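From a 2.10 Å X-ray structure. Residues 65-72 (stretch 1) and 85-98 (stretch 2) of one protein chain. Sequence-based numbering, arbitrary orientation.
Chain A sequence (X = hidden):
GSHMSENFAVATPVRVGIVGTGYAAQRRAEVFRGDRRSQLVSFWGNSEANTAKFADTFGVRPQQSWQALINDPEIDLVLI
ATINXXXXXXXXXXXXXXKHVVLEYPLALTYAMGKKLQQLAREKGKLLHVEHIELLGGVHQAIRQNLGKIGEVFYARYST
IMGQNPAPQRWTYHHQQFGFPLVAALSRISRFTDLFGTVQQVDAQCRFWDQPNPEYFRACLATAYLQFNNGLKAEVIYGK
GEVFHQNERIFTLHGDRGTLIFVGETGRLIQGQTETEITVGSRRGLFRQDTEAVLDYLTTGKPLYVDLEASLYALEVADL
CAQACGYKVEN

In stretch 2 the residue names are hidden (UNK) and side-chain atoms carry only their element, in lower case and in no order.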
# COMPACT_ATOMS: atom_id res chain seq x y z
N SER A 65 -5.76 20.92 -9.80
CA SER A 65 -6.64 19.94 -9.20
C SER A 65 -6.38 18.58 -9.84
O SER A 65 -5.99 18.50 -11.00
CB SER A 65 -8.12 20.32 -9.36
OG SER A 65 -8.51 20.27 -10.73
N TRP A 66 -6.61 17.51 -9.07
CA TRP A 66 -6.47 16.18 -9.66
C TRP A 66 -7.61 15.90 -10.64
O TRP A 66 -7.42 15.14 -11.60
CB TRP A 66 -6.38 15.10 -8.58
CG TRP A 66 -7.57 14.93 -7.68
CD1 TRP A 66 -7.69 15.37 -6.39
CD2 TRP A 66 -8.80 14.24 -7.97
NE1 TRP A 66 -8.91 15.02 -5.87
CE2 TRP A 66 -9.61 14.32 -6.82
CE3 TRP A 66 -9.29 13.57 -9.09
CZ2 TRP A 66 -10.88 13.75 -6.76
CZ3 TRP A 66 -10.55 13.01 -9.04
CH2 TRP A 66 -11.33 13.11 -7.88
N GLN A 67 -8.78 16.50 -10.41
CA GLN A 67 -9.88 16.37 -11.37
C GLN A 67 -9.47 16.87 -12.75
O GLN A 67 -9.78 16.23 -13.77
CB GLN A 67 -11.11 17.15 -10.88
CG GLN A 67 -11.73 16.61 -9.60
CD GLN A 67 -11.11 17.20 -8.36
OE1 GLN A 67 -9.99 17.71 -8.39
NE2 GLN A 67 -11.83 17.13 -7.24
N ALA A 68 -8.76 17.99 -12.81
CA ALA A 68 -8.26 18.49 -14.09
C ALA A 68 -7.22 17.56 -14.68
O ALA A 68 -7.18 17.35 -15.90
CB ALA A 68 -7.69 19.90 -13.93
N LEU A 69 -6.36 16.98 -13.83
CA LEU A 69 -5.33 16.06 -14.32
C LEU A 69 -5.95 14.86 -15.01
O LEU A 69 -5.57 14.50 -16.13
CB LEU A 69 -4.43 15.62 -13.16
CG LEU A 69 -3.26 14.69 -13.49
CD1 LEU A 69 -2.12 14.96 -12.54
CD2 LEU A 69 -3.65 13.21 -13.42
N ILE A 70 -6.91 14.20 -14.35
CA ILE A 70 -7.45 12.96 -14.89
C ILE A 70 -8.31 13.20 -16.12
O ILE A 70 -8.56 12.25 -16.88
CB ILE A 70 -8.25 12.20 -13.80
CG1 ILE A 70 -9.43 13.03 -13.31
CG2 ILE A 70 -7.34 11.82 -12.64
CD1 ILE A 70 -10.78 12.51 -13.77
N ASN A 71 -8.76 14.43 -16.35
CA ASN A 71 -9.54 14.75 -17.54
C ASN A 71 -8.70 15.33 -18.67
O ASN A 71 -9.25 15.67 -19.72
CB ASN A 71 -10.67 15.73 -17.19
CG ASN A 71 -11.82 15.06 -16.46
OD1 ASN A 71 -12.65 14.40 -17.08
ND2 ASN A 71 -11.88 15.24 -15.15
N ASP A 72 -7.39 15.44 -18.48
CA ASP A 72 -6.50 15.95 -19.53
C ASP A 72 -6.47 14.98 -20.70
O ASP A 72 -6.14 13.80 -20.51
CB ASP A 72 -5.09 16.15 -18.95
CG ASP A 72 -4.13 16.83 -19.93
OD1 ASP A 72 -4.40 16.87 -21.15
OD2 ASP A 72 -3.10 17.35 -19.46
N UNK A 85 -7.99 8.46 1.67
CA UNK A 85 -9.42 8.52 1.40
C UNK A 85 -9.72 8.73 -0.08
O UNK A 85 -10.78 8.31 -0.57
n UNK A 85 -13.35 10.55 3.56
c UNK A 85 -12.17 10.80 3.00
o UNK A 85 -11.57 11.86 3.16
c UNK A 85 -10.06 9.63 2.24
c UNK A 85 -11.58 9.68 2.16
N UNK A 86 -8.81 9.37 -0.81
CA UNK A 86 -9.08 9.80 -2.18
C UNK A 86 -8.94 8.69 -3.22
O UNK A 86 -9.42 8.87 -4.35
c UNK A 86 -8.31 12.27 -1.83
c UNK A 86 -7.28 13.28 -2.32
c UNK A 86 -8.14 10.95 -2.56
c UNK A 86 -9.72 12.80 -2.03
N UNK A 87 -8.31 7.56 -2.88
CA UNK A 87 -7.86 6.63 -3.91
C UNK A 87 -9.03 6.06 -4.72
O UNK A 87 -8.97 5.99 -5.95
c UNK A 87 -3.43 5.53 -2.91
c UNK A 87 -4.99 7.07 -2.93
c UNK A 87 -7.03 5.51 -3.28
n UNK A 87 -4.59 4.93 -3.08
n UNK A 87 -3.64 6.83 -2.82
c UNK A 87 -5.59 5.87 -3.10
N UNK A 88 -10.09 5.63 -4.04
CA UNK A 88 -11.23 5.06 -4.75
C UNK A 88 -11.93 6.06 -5.65
O UNK A 88 -12.28 5.74 -6.78
N UNK A 89 -12.14 7.28 -5.15
CA UNK A 89 -12.83 8.30 -5.94
C UNK A 89 -12.01 8.73 -7.14
O UNK A 89 -12.55 8.94 -8.24
c UNK A 89 -13.18 9.50 -5.06
N UNK A 90 -10.69 8.86 -6.97
CA UNK A 90 -9.84 9.25 -8.09
C UNK A 90 -9.77 8.14 -9.12
O UNK A 90 -9.79 8.39 -10.33
c UNK A 90 -7.18 11.28 -6.09
c UNK A 90 -8.52 10.84 -6.64
c UNK A 90 -7.53 9.99 -8.75
c UNK A 90 -8.44 9.65 -7.59
N UNK A 91 -9.71 6.88 -8.67
CA UNK A 91 -9.66 5.76 -9.60
C UNK A 91 -10.94 5.68 -10.43
O UNK A 91 -10.88 5.45 -11.65
c UNK A 91 -9.44 4.46 -8.84
N UNK A 92 -12.10 5.85 -9.80
CA UNK A 92 -13.35 5.81 -10.55
C UNK A 92 -13.43 6.95 -11.56
O UNK A 92 -13.84 6.74 -12.71
c UNK A 92 -17.08 5.80 -9.42
c UNK A 92 -14.55 5.87 -9.60
o UNK A 92 -17.00 6.26 -8.26
c UNK A 92 -15.88 5.94 -10.34
o UNK A 92 -18.10 5.24 -9.86
N UNK A 93 -13.02 8.16 -11.16
CA UNK A 93 -13.06 9.29 -12.07
C UNK A 93 -12.11 9.09 -13.24
O UNK A 93 -12.45 9.39 -14.39
c UNK A 93 -12.73 10.58 -11.33
N UNK A 94 -10.91 8.56 -12.96
CA UNK A 94 -9.93 8.34 -14.03
C UNK A 94 -10.42 7.28 -15.01
O UNK A 94 -10.24 7.42 -16.22
c UNK A 94 -8.59 7.94 -13.43
N UNK A 95 -11.02 6.20 -14.50
CA UNK A 95 -11.55 5.17 -15.39
C UNK A 95 -12.70 5.71 -16.23
O UNK A 95 -12.81 5.40 -17.42
c UNK A 95 -10.09 2.42 -15.03
c UNK A 95 -10.92 3.09 -13.95
c UNK A 95 -12.01 3.95 -14.58
c UNK A 95 -11.52 2.06 -13.00
N UNK A 96 -13.57 6.52 -15.62
CA UNK A 96 -14.68 7.10 -16.37
C UNK A 96 -14.18 8.03 -17.47
O UNK A 96 -14.84 8.16 -18.52
c UNK A 96 -17.55 6.23 -15.21
n UNK A 96 -18.41 5.57 -14.44
c UNK A 96 -15.60 7.85 -15.41
o UNK A 96 -17.69 6.33 -16.43
c UNK A 96 -16.41 6.94 -14.49
N UNK A 97 -13.03 8.67 -17.27
CA UNK A 97 -12.42 9.51 -18.30
C UNK A 97 -11.60 8.71 -19.30
O UNK A 97 -10.91 9.31 -20.13
c UNK A 97 -11.55 10.58 -17.64
N UNK A 98 -11.65 7.38 -19.24
CA UNK A 98 -10.94 6.56 -20.20
C UNK A 98 -9.45 6.49 -20.00
O UNK A 98 -8.70 6.38 -20.97

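Position 85 carries three carbons in a row, the third bearing one oxygen and one nitrogen; this extended amide, out of reach of stretch 1, is Gln85. At position 86 four carbons fork at the second, and one terminal carbon lies 4.3 Å from Trp66 NE1. The fork identifies Leu86, and the atom is CD1. Position 87 has one carbon leading to a five-membered ring of three carbons and two nitrogens, which is His87; both ring nitrogens are hydrogen-bonded elsewhere in the structure. Position 88 has no side-chain atom and is Gly88.

A single carbon at position 89 defines Ala89, whose backbone O lies 4.4 Å from Trp66 CH2. Position 90 has four carbons forked at the first, with one arm two carbons long, hence Ile90. The inner carbon of that arm, CG1, sits 3.5 Å from the centroid of the Trp66 six-membered ring and only 4° off its normal, a CH-pi contact over the face. The short arm, CG2, approaches Ile70 CG2 at 4.3 Å. Position 91, again one carbon, is Ala91, with its CB directed away from stretch 1. Three carbons, the third carrying two oxygens, make position 92 Glu92, which makes no contact.

At position 93 a lone carbon lies 4.0 Å from Trp66 CZ3, at the ring edge, and 3.7 Å from Ile70 CD1; this is the CB of Ala93. Position 94 also has one carbon, 4.2 Å from Ile70 CG2, and is Ala94. At position 95 four carbons fork at the second, beyond reach of stretch 1: Leu95. Position 96 repeats the three-carbon amide and is Gln96; its end leads away from stretch 1. The single carbon at position 97 lies 3.5 Å from Ile70 O and 4.0 Å from Asn71 OD1, giving Ala97, the first residue to leave helical phi/psi. Position 98 has no side chain, and its phi of 74° favours glycine: Gly98.

The two helices run in broadly the same direction, 32° apart, with their axes 9.8 Å apart at closest approach. No hydrogen bond crosses between them; packing is largely apolar and buries 366 Å² in total. Trp66 and Ile70, one turn apart, both point toward stretch 2. Ile90 covers the indole face, while the small side chains of Ala93, Ala94 and Ala97 accompany a close backbone approach, with Ile70 CA 5.3 Å from Ala94 CA. Asn71, whose ND2 donates to Gln67 O at 2.7 Å, borders this contact beside Ala97.

Stretch 2, residues 85-98: QLHGAIAEAALQAG
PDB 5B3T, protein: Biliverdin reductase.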